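Local coordinates for NLP/P60 family protein (Bacillus cereus ATCC 10987, PDB 3H41) that probably cleaves the bond after gamma-D-glutamate in cell-wall murein peptides, releasing L-Ala-gamma-D-Glu, as a cysteine peptidase of the NlpC/P60 (C40) family, at residues A[25-29]-A[45-50]; A[128-133]-A[166-170]. All coordinates share one frame; numbering follows the deposited sequence. Where two conformers were deposited one is given.

Contact 1 of 2, residues A[25-29]-A[45-50]; sequences LRPID and SMTLDE
Arg26 reaches across to the first turn of helix 48-56 and ends on a backbone carbonyl: its NH1 donates to Glu50 O at 2.9 Å, with an N-H...O angle of 153°. NH2 adds a weak second bond to the same oxygen, so the carbonyl sits at the edge of the guanidinium, near its plane. Asp29, in the same segment, fixes the rotation of the group. It takes the guanidinium side-on, OD2 receiving Arg26 NE at 2.8 Å and OD1 receiving NH2 through its syn lone pair, while the anti lone pair of OD2 accepts the backbone N of Arg26. Asp29 OD1 is in turn bonded to Trp42 NE1, a second anchor for the carboxylate.

Ile28 comes next. With CG1 anti to the backbone N (chi1 -156°), it sends CD1 across the gap, 3.8 Å from Met46 CG and 3.4 Å from Glu50 OE2; its CG2 branch lies over one face of the guanidinium, off its centre. Met46 is a selenomethionine, and its SE lies 3.6 Å from Arg26 NH2, the two chains crossing at about a right angle.

Asp29 lies in the short 3-10 segment 27-29, which runs into helix 30-33. Across the contact, helix 48-56 starts with a capping box: Thr47 OG1 accepts from Glu50 N, and Glu50 OE1 takes the N-H of Thr47 at 2.9 Å.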
ATOM      1  N   LEU A  25     -17.163  11.079   5.289  1.00 14.93           N
ATOM      2  CA  LEU A  25     -16.946  11.265   3.842  1.00 15.05           C
ATOM      3  C   LEU A  25     -17.488  12.618   3.398  1.00 15.68           C
ATOM      4  O   LEU A  25     -18.536  13.033   3.856  1.00 15.79           O
ATOM      5  CB  LEU A  25     -17.719  10.221   3.037  1.00 17.56           C
ATOM      6  CG  LEU A  25     -17.374   8.739   3.089  1.00 22.88           C
ATOM      7  CD1 LEU A  25     -18.414   7.940   2.316  1.00 17.65           C
ATOM      8  CD2 LEU A  25     -16.032   8.500   2.490  1.00 16.80           C
ATOM      9  N   ARG A  26     -16.805  13.291   2.484  1.00 11.80           N
ATOM     10  CA  ARG A  26     -17.436  14.321   1.666  1.00 10.31           C
ATOM     11  C   ARG A  26     -18.080  13.682   0.450  1.00 15.21           C
ATOM     12  O   ARG A  26     -17.739  12.551   0.079  1.00 15.89           O
ATOM     13  CB  ARG A  26     -16.376  15.297   1.170  1.00 11.86           C
ATOM     14  CG  ARG A  26     -15.568  15.962   2.238  1.00 12.63           C
ATOM     15  CD  ARG A  26     -14.332  16.603   1.590  1.00 13.03           C
ATOM     16  NE  ARG A  26     -13.445  15.595   1.034  1.00 11.18           N
ATOM     17  CZ  ARG A  26     -12.238  15.839   0.548  1.00 11.45           C
ATOM     18  NH1 ARG A  26     -11.763  17.087   0.492  1.00 10.85           N
ATOM     19  NH2 ARG A  26     -11.495  14.818   0.129  1.00 14.47           N
ATOM     20  N   PRO A  27     -18.950  14.429  -0.247  1.00 15.12           N
ATOM     21  CA  PRO A  27     -19.521  13.874  -1.473  1.00 16.09           C
ATOM     22  C   PRO A  27     -18.460  13.457  -2.509  1.00 16.23           C
ATOM     23  O   PRO A  27     -18.622  12.444  -3.159  1.00 16.43           O
ATOM     24  CB  PRO A  27     -20.398  14.999  -1.995  1.00 17.74           C
ATOM     25  CG  PRO A  27     -20.807  15.758  -0.762  1.00 17.37           C
ATOM     26  CD  PRO A  27     -19.664  15.647   0.210  1.00 17.60           C
ATOM     27  N   ILE A  28     -17.378  14.227  -2.635  1.00 14.61           N
ATOM     28  CA  ILE A  28     -16.276  13.878  -3.547  1.00 13.80           C
ATOM     29  C   ILE A  28     -15.572  12.574  -3.140  1.00 11.96           C
ATOM     30  O   ILE A  28     -14.908  11.979  -3.953  1.00 12.93           O
ATOM     31  CB  ILE A  28     -15.227  15.028  -3.633  1.00 13.31           C
ATOM     32  CG1 ILE A  28     -14.445  14.941  -4.951  1.00 16.22           C
ATOM     33  CG2 ILE A  28     -14.353  15.089  -2.363  1.00 11.24           C
ATOM     34  CD1 ILE A  28     -13.855  16.297  -5.382  1.00 14.91           C
ATOM     35  N   ASP A  29     -15.728  12.121  -1.897  1.00 12.25           N
ATOM     36  CA  ASP A  29     -15.061  10.893  -1.466  1.00 12.23           C
ATOM     37  C   ASP A  29     -15.857   9.601  -1.713  1.00 12.05           C
ATOM     38  O   ASP A  29     -15.351   8.491  -1.474  1.00 10.71           O
ATOM     39  CB  ASP A  29     -14.700  10.957   0.003  1.00 14.22           C
ATOM     40  CG  ASP A  29     -13.870  12.137   0.328  1.00 15.11           C
ATOM     41  OD1 ASP A  29     -12.822  12.290  -0.341  1.00 11.29           O
ATOM     42  OD2 ASP A  29     -14.304  12.926   1.206  1.00 11.56           O
ATOM     43  N   SER A  45     -10.481  13.640  -9.520  1.00 14.30           N
ATOM     44  CA  SER A  45     -11.543  14.632  -9.367  0.60 13.13           C
ATOM     45  C   SER A  45     -11.187  15.736  -8.360  1.00 12.51           C
ATOM     46  O   SER A  45     -11.796  16.802  -8.374  1.00 13.55           O
ATOM     47  CB  SER A  45     -12.842  13.961  -8.918  0.60 12.98           C
ATOM     48  OG  SER A  45     -12.785  13.486  -7.581  0.60 11.93           O
HETATM   49  N   MSE A  46     -10.229  15.455  -7.474  1.00 14.15           N
HETATM   50  CA  MSE A  46      -9.910  16.362  -6.376  1.00 12.35           C
HETATM   51  C   MSE A  46      -8.930  17.475  -6.746  1.00 15.24           C
HETATM   52  O   MSE A  46      -7.891  17.260  -7.403  1.00 14.10           O
HETATM   53  CB  MSE A  46      -9.352  15.577  -5.182  1.00 13.40           C
HETATM   54  CG  MSE A  46     -10.436  14.891  -4.356  1.00 13.44           C
HETATM   55 SE   MSE A  46      -9.622  14.053  -2.829  0.75  9.04          SE
HETATM   56  CE  MSE A  46      -8.909  12.378  -3.617  1.00 20.91           C
ATOM     57  N   THR A  47      -9.272  18.676  -6.317  1.00 12.04           N
ATOM     58  CA  THR A  47      -8.332  19.771  -6.319  1.00 12.98           C
ATOM     59  C   THR A  47      -7.220  19.509  -5.300  1.00 11.36           C
ATOM     60  O   THR A  47      -7.344  18.646  -4.401  1.00 12.35           O
ATOM     61  CB  THR A  47      -8.984  21.067  -5.921  1.00  9.98           C
ATOM     62  OG1 THR A  47      -9.511  20.932  -4.582  1.00 12.58           O
ATOM     63  CG2 THR A  47     -10.084  21.532  -6.930  1.00 13.38           C
ATOM     64  N   LEU A  48      -6.151  20.283  -5.395  1.00 11.79           N
ATOM     65  CA  LEU A  48      -5.107  20.257  -4.363  1.00  9.58           C
ATOM     66  C   LEU A  48      -5.659  20.469  -2.953  1.00  9.28           C
ATOM     67  O   LEU A  48      -5.318  19.707  -2.026  1.00 11.25           O
ATOM     68  CB  LEU A  48      -3.957  21.228  -4.669  1.00 11.34           C
ATOM     69  CG  LEU A  48      -2.844  21.309  -3.644  1.00 15.87           C
ATOM     70  CD1 LEU A  48      -2.143  19.917  -3.473  1.00 18.31           C
ATOM     71  CD2 LEU A  48      -1.838  22.433  -3.966  1.00 17.57           C
ATOM     72  N   ASP A  49      -6.467  21.519  -2.765  1.00 12.19           N
ATOM     73  CA  ASP A  49      -7.025  21.806  -1.442  1.00 13.99           C
ATOM     74  C   ASP A  49      -7.817  20.598  -0.935  1.00 12.05           C
ATOM     75  O   ASP A  49      -7.775  20.277   0.253  1.00 10.61           O
ATOM     76  CB  ASP A  49      -7.970  23.023  -1.468  1.00 13.25           C
ATOM     77  CG  ASP A  49      -7.241  24.360  -1.539  1.00 16.68           C
ATOM     78  OD1 ASP A  49      -6.098  24.473  -1.047  1.00 17.05           O
ATOM     79  OD2 ASP A  49      -7.832  25.310  -2.106  1.00 16.92           O
ATOM     80  N   GLU A  50      -8.551  19.950  -1.841  1.00 11.43           N
ATOM     81  CA  GLU A  50      -9.390  18.788  -1.427  1.00 12.09           C
ATOM     82  C   GLU A  50      -8.521  17.584  -0.992  1.00 10.77           C
ATOM     83  O   GLU A  50      -8.875  16.866  -0.040  1.00 10.05           O
ATOM     84  CB  GLU A  50     -10.379  18.412  -2.495  1.00 12.94           C
ATOM     85  CG  GLU A  50     -11.547  19.380  -2.545  1.00  9.65           C
ATOM     86  CD  GLU A  50     -12.328  19.282  -3.806  1.00 12.81           C
ATOM     87  OE1 GLU A  50     -11.692  19.238  -4.893  1.00 13.59           O
ATOM     88  OE2 GLU A  50     -13.582  19.259  -3.721  1.00 16.42           O
TER
HETATM   89  O   HOH W   1     -14.776  12.014  -6.775  1.00 18.92           O

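Contact 2 of 2, residues A[128-133]-A[166-170]; sequences ILYINP and QKAWL. With PO4 (phosphate ion), chain D.
The first torsion of Trp169 (chi1 72°) sets its CG between backbone N and carbonyl carbon and swings the indole toward Tyr130 on the neighbouring strand; Tyr130 has CG anti to its carbonyl carbon (chi1 -54°), and its CB and CD2 come over one face of the indole. The two strands are antiparallel neighbours in the sheet of the second SH3-like (SH3b) domain. Tyr130 and Trp169 form a hydrogen-bonded pair: Tyr130 N donates almost straight to Trp169 O, in the carbonyl plane, at 2.9 Å, and Trp169 N returns to Tyr130 O at 2.8 Å. Their side chains therefore share one face of the sheet. Tyr130 CB makes a CH-pi contact 3.8 Å from the centroid of the indole five-membered ring, over its face, and the two aromatic rings meet obliquely, with planes at 37°. Asn132 CB, from the same strand as Tyr130, lies at the indole edge, near its plane, by CD1.

On the other face Ile131 sits opposite Ala168 in a non-hydrogen-bonded pair. Beside them Leu129 and Leu170 lie alongside each other, pointing the same way, with their CD2 methyls 3.5 Å apart. This layer continues onto Val160, Leu162 and Leu148.

Past the pair the ladder gains one more bond, Asn132 N to Lys167 O, just before the cis peptide leading into Pro133. A water then spans the strand ends, donating to Pro133 O and accepting from Lys167 N. Gln166 leans over Ile131: Gln166 OE1 lies 3.6 Å from Ile131 CD1 and accepts from Asn164 ND2, while Gln166 NE2 donates to O4 of a phosphate, probably from the crystallisation liquor, at 2.8 Å.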
ATOM      1  N   ILE A 128      -5.472  -5.485 -14.844  1.00 11.97           N
ATOM      2  CA  ILE A 128      -6.877  -5.933 -14.943  1.00 14.26           C
ATOM      3  C   ILE A 128      -7.023  -7.446 -14.662  1.00 14.75           C
ATOM      4  O   ILE A 128      -6.345  -8.277 -15.259  1.00 14.42           O
ATOM      5  CB  ILE A 128      -7.523  -5.550 -16.306  1.00 12.25           C
ATOM      6  CG1 ILE A 128      -7.299  -4.060 -16.608  1.00 13.30           C
ATOM      7  CG2 ILE A 128      -9.121  -5.915 -16.358  1.00  8.85           C
ATOM      8  CD1 ILE A 128      -7.841  -3.094 -15.542  1.00 12.01           C
ATOM      9  N   LEU A 129      -7.906  -7.761 -13.711  1.00 13.76           N
ATOM     10  CA  LEU A 129      -8.380  -9.133 -13.457  1.00 15.12           C
ATOM     11  C   LEU A 129      -9.700  -9.311 -14.165  1.00 14.19           C
ATOM     12  O   LEU A 129     -10.561  -8.415 -14.080  1.00 18.59           O
ATOM     13  CB  LEU A 129      -8.626  -9.350 -11.961  1.00 13.76           C
ATOM     14  CG  LEU A 129      -7.458  -9.646 -11.065  1.00 26.81           C
ATOM     15  CD1 LEU A 129      -7.947  -9.795  -9.654  1.00 22.27           C
ATOM     16  CD2 LEU A 129      -6.814 -10.912 -11.538  1.00 33.19           C
ATOM     17  N   TYR A 130      -9.878 -10.457 -14.830  1.00 12.89           N
ATOM     18  CA  TYR A 130     -11.119 -10.798 -15.553  1.00 12.02           C
ATOM     19  C   TYR A 130     -11.836 -11.897 -14.806  1.00 11.05           C
ATOM     20  O   TYR A 130     -11.273 -12.961 -14.610  1.00 12.60           O
ATOM     21  CB  TYR A 130     -10.837 -11.272 -16.996  1.00 10.78           C
ATOM     22  CG  TYR A 130     -10.008 -10.234 -17.729  1.00 11.92           C
ATOM     23  CD1 TYR A 130     -10.611  -9.095 -18.271  1.00  9.25           C
ATOM     24  CD2 TYR A 130      -8.635 -10.350 -17.818  1.00 14.62           C
ATOM     25  CE1 TYR A 130      -9.861  -8.124 -18.899  1.00  9.89           C
ATOM     26  CE2 TYR A 130      -7.864  -9.344 -18.429  1.00 13.22           C
ATOM     27  CZ  TYR A 130      -8.502  -8.241 -18.969  1.00  9.95           C
ATOM     28  OH  TYR A 130      -7.806  -7.234 -19.587  1.00 10.81           O
ATOM     29  N   ILE A 131     -13.059 -11.629 -14.371  1.00 13.27           N
ATOM     30  CA  ILE A 131     -13.821 -12.599 -13.579  1.00 12.40           C
ATOM     31  C   ILE A 131     -14.403 -13.579 -14.600  1.00 14.36           C
ATOM     32  O   ILE A 131     -15.027 -13.180 -15.584  1.00 13.34           O
ATOM     33  CB  ILE A 131     -14.911 -11.950 -12.724  1.00 14.79           C
ATOM     34  CG1 ILE A 131     -14.306 -10.820 -11.851  1.00 15.58           C
ATOM     35  CG2 ILE A 131     -15.620 -13.000 -11.796  1.00 14.94           C
ATOM     36  CD1 ILE A 131     -15.265 -10.274 -10.738  1.00 13.41           C
ATOM     37  N   ASN A 132     -14.118 -14.865 -14.368  1.00 16.02           N
ATOM     38  CA  ASN A 132     -14.507 -15.937 -15.255  1.00 17.78           C
ATOM     39  C   ASN A 132     -14.641 -17.246 -14.474  1.00 16.61           C
ATOM     40  O   ASN A 132     -13.641 -17.808 -14.014  1.00 15.91           O
ATOM     41  CB  ASN A 132     -13.506 -16.092 -16.411  1.00 15.81           C
ATOM     42  CG  ASN A 132     -14.060 -16.916 -17.529  1.00 20.26           C
ATOM     43  OD1 ASN A 132     -14.745 -17.914 -17.288  1.00 16.85           O
ATOM     44  ND2 ASN A 132     -13.819 -16.489 -18.770  1.00 16.47           N
ATOM     45  N   PRO A 133     -15.869 -17.756 -14.347  1.00 17.90           N
ATOM     46  CA  PRO A 133     -17.138 -17.267 -14.900  1.00 18.18           C
ATOM     47  C   PRO A 133     -17.712 -16.054 -14.170  1.00 15.33           C
ATOM     48  O   PRO A 133     -17.549 -15.926 -12.964  1.00 13.48           O
ATOM     49  CB  PRO A 133     -18.093 -18.468 -14.722  1.00 18.57           C
ATOM     50  CG  PRO A 133     -17.509 -19.221 -13.556  1.00 18.95           C
ATOM     51  CD  PRO A 133     -16.022 -19.078 -13.692  1.00 17.32           C
ATOM     52  N   GLN A 166     -15.425 -15.859  -6.083  1.00 15.63           N
ATOM     53  CA  GLN A 166     -15.387 -15.950  -7.546  1.00 16.09           C
ATOM     54  C   GLN A 166     -13.975 -16.254  -8.023  1.00 15.33           C
ATOM     55  O   GLN A 166     -12.987 -16.102  -7.290  1.00 17.44           O
ATOM     56  CB  GLN A 166     -15.899 -14.656  -8.203  1.00 16.64           C
ATOM     57  CG  GLN A 166     -17.377 -14.398  -7.997  1.00 17.78           C
ATOM     58  CD  GLN A 166     -17.847 -13.154  -8.720  1.00 16.15           C
ATOM     59  OE1 GLN A 166     -17.390 -12.026  -8.406  1.00 16.31           O
ATOM     60  NE2 GLN A 166     -18.753 -13.336  -9.704  1.00 16.07           N
ATOM     61  N   LYS A 167     -13.896 -16.726  -9.257  1.00 13.46           N
ATOM     62  CA  LYS A 167     -12.642 -17.034  -9.927  1.00 13.85           C
ATOM     63  C   LYS A 167     -12.399 -15.995 -11.027  1.00 13.41           C
ATOM     64  O   LYS A 167     -13.363 -15.463 -11.622  1.00 14.23           O
ATOM     65  CB  LYS A 167     -12.714 -18.436 -10.518  1.00 16.39           C
ATOM     66  CG  LYS A 167     -12.938 -19.539  -9.462  1.00 17.38           C
ATOM     67  CD  LYS A 167     -12.881 -20.923 -10.104  1.00 28.55           C
ATOM     68  CE  LYS A 167     -12.985 -22.065  -9.072  1.00 39.64           C
ATOM     69  NZ  LYS A 167     -14.173 -21.926  -8.210  1.00 34.65           N
ATOM     70  N   ALA A 168     -11.122 -15.713 -11.247  1.00 12.07           N
ATOM     71  CA  ALA A 168     -10.664 -14.662 -12.137  1.00 11.25           C
ATOM     72  C   ALA A 168      -9.337 -15.037 -12.724  1.00 11.91           C
ATOM     73  O   ALA A 168      -8.616 -15.925 -12.225  1.00 12.35           O
ATOM     74  CB  ALA A 168     -10.509 -13.338 -11.359  1.00 13.32           C
ATOM     75  N   TRP A 169      -8.930 -14.279 -13.729  1.00  9.89           N
ATOM     76  CA  TRP A 169      -7.634 -14.501 -14.335  1.00 10.90           C
ATOM     77  C   TRP A 169      -6.946 -13.206 -14.740  1.00 11.90           C
ATOM     78  O   TRP A 169      -7.613 -12.187 -14.928  1.00 12.52           O
ATOM     79  CB  TRP A 169      -7.790 -15.426 -15.517  1.00 10.48           C
ATOM     80  CG  TRP A 169      -8.452 -14.857 -16.747  1.00 11.05           C
ATOM     81  CD1 TRP A 169      -9.777 -14.895 -17.074  1.00 16.53           C
ATOM     82  CD2 TRP A 169      -7.774 -14.259 -17.851  1.00 12.53           C
ATOM     83  NE1 TRP A 169      -9.970 -14.311 -18.308  1.00 14.79           N
ATOM     84  CE2 TRP A 169      -8.747 -13.905 -18.799  1.00 14.87           C
ATOM     85  CE3 TRP A 169      -6.423 -13.930 -18.096  1.00 11.97           C
ATOM     86  CZ2 TRP A 169      -8.426 -13.265 -20.024  1.00 13.02           C
ATOM     87  CZ3 TRP A 169      -6.095 -13.276 -19.305  1.00 14.90           C
ATOM     88  CH2 TRP A 169      -7.103 -12.965 -20.262  1.00 11.90           C
ATOM     89  N   LEU A 170      -5.619 -13.254 -14.814  1.00  9.90           N
ATOM     90  CA  LEU A 170      -4.808 -12.126 -15.283  1.00 12.34           C
ATOM     91  C   LEU A 170      -3.706 -12.623 -16.201  1.00 12.99           C
ATOM     92  O   LEU A 170      -3.291 -13.776 -16.123  1.00 13.64           O
ATOM     93  CB  LEU A 170      -4.199 -11.322 -14.137  1.00 14.76           C
ATOM     94  CG  LEU A 170      -3.230 -12.010 -13.204  1.00 17.30           C
ATOM     95  CD1 LEU A 170      -2.357 -10.937 -12.501  1.00 25.57           C
ATOM     96  CD2 LEU A 170      -3.986 -12.878 -12.190  1.00 16.90           C
TER
HETATM   97  P   PO4 D   1     -21.184 -11.487 -11.303  1.00 28.72           P
HETATM   98  O1  PO4 D   1     -21.717 -12.836 -10.890  1.00 36.80           O
HETATM   99  O2  PO4 D   1     -22.010 -10.985 -12.503  1.00 20.58           O
HETATM  100  O3  PO4 D   1     -21.387 -10.554 -10.127  1.00 30.17           O
HETATM  101  O4  PO4 D   1     -19.737 -11.578 -11.672  1.00 18.42           O
HETATM  102  O   HOH W   2     -16.267 -16.956 -10.729  1.00 18.42           O

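Running from the N terminus, the chain leaves strand 15-19, makes the turn at 25-29, passes through helices 30-33 and 39-45 and comes back at 45-50, where contact 1 closes a short, mostly helical loop. Contact 2 opens much later, at strand 126-131. Its loop of 32 residues runs through strands 139-143, 147-153 and 157-161 before strand 167-171 pairs back beside the first strand. The two loops are in series and neither nest nor cross; the contact centres lie 31 Å apart. Contact 1 ties the loop after strand 15-19 to the start of helix 48-56, while contact 2 joins neighbouring strands within the second SH3-like domain.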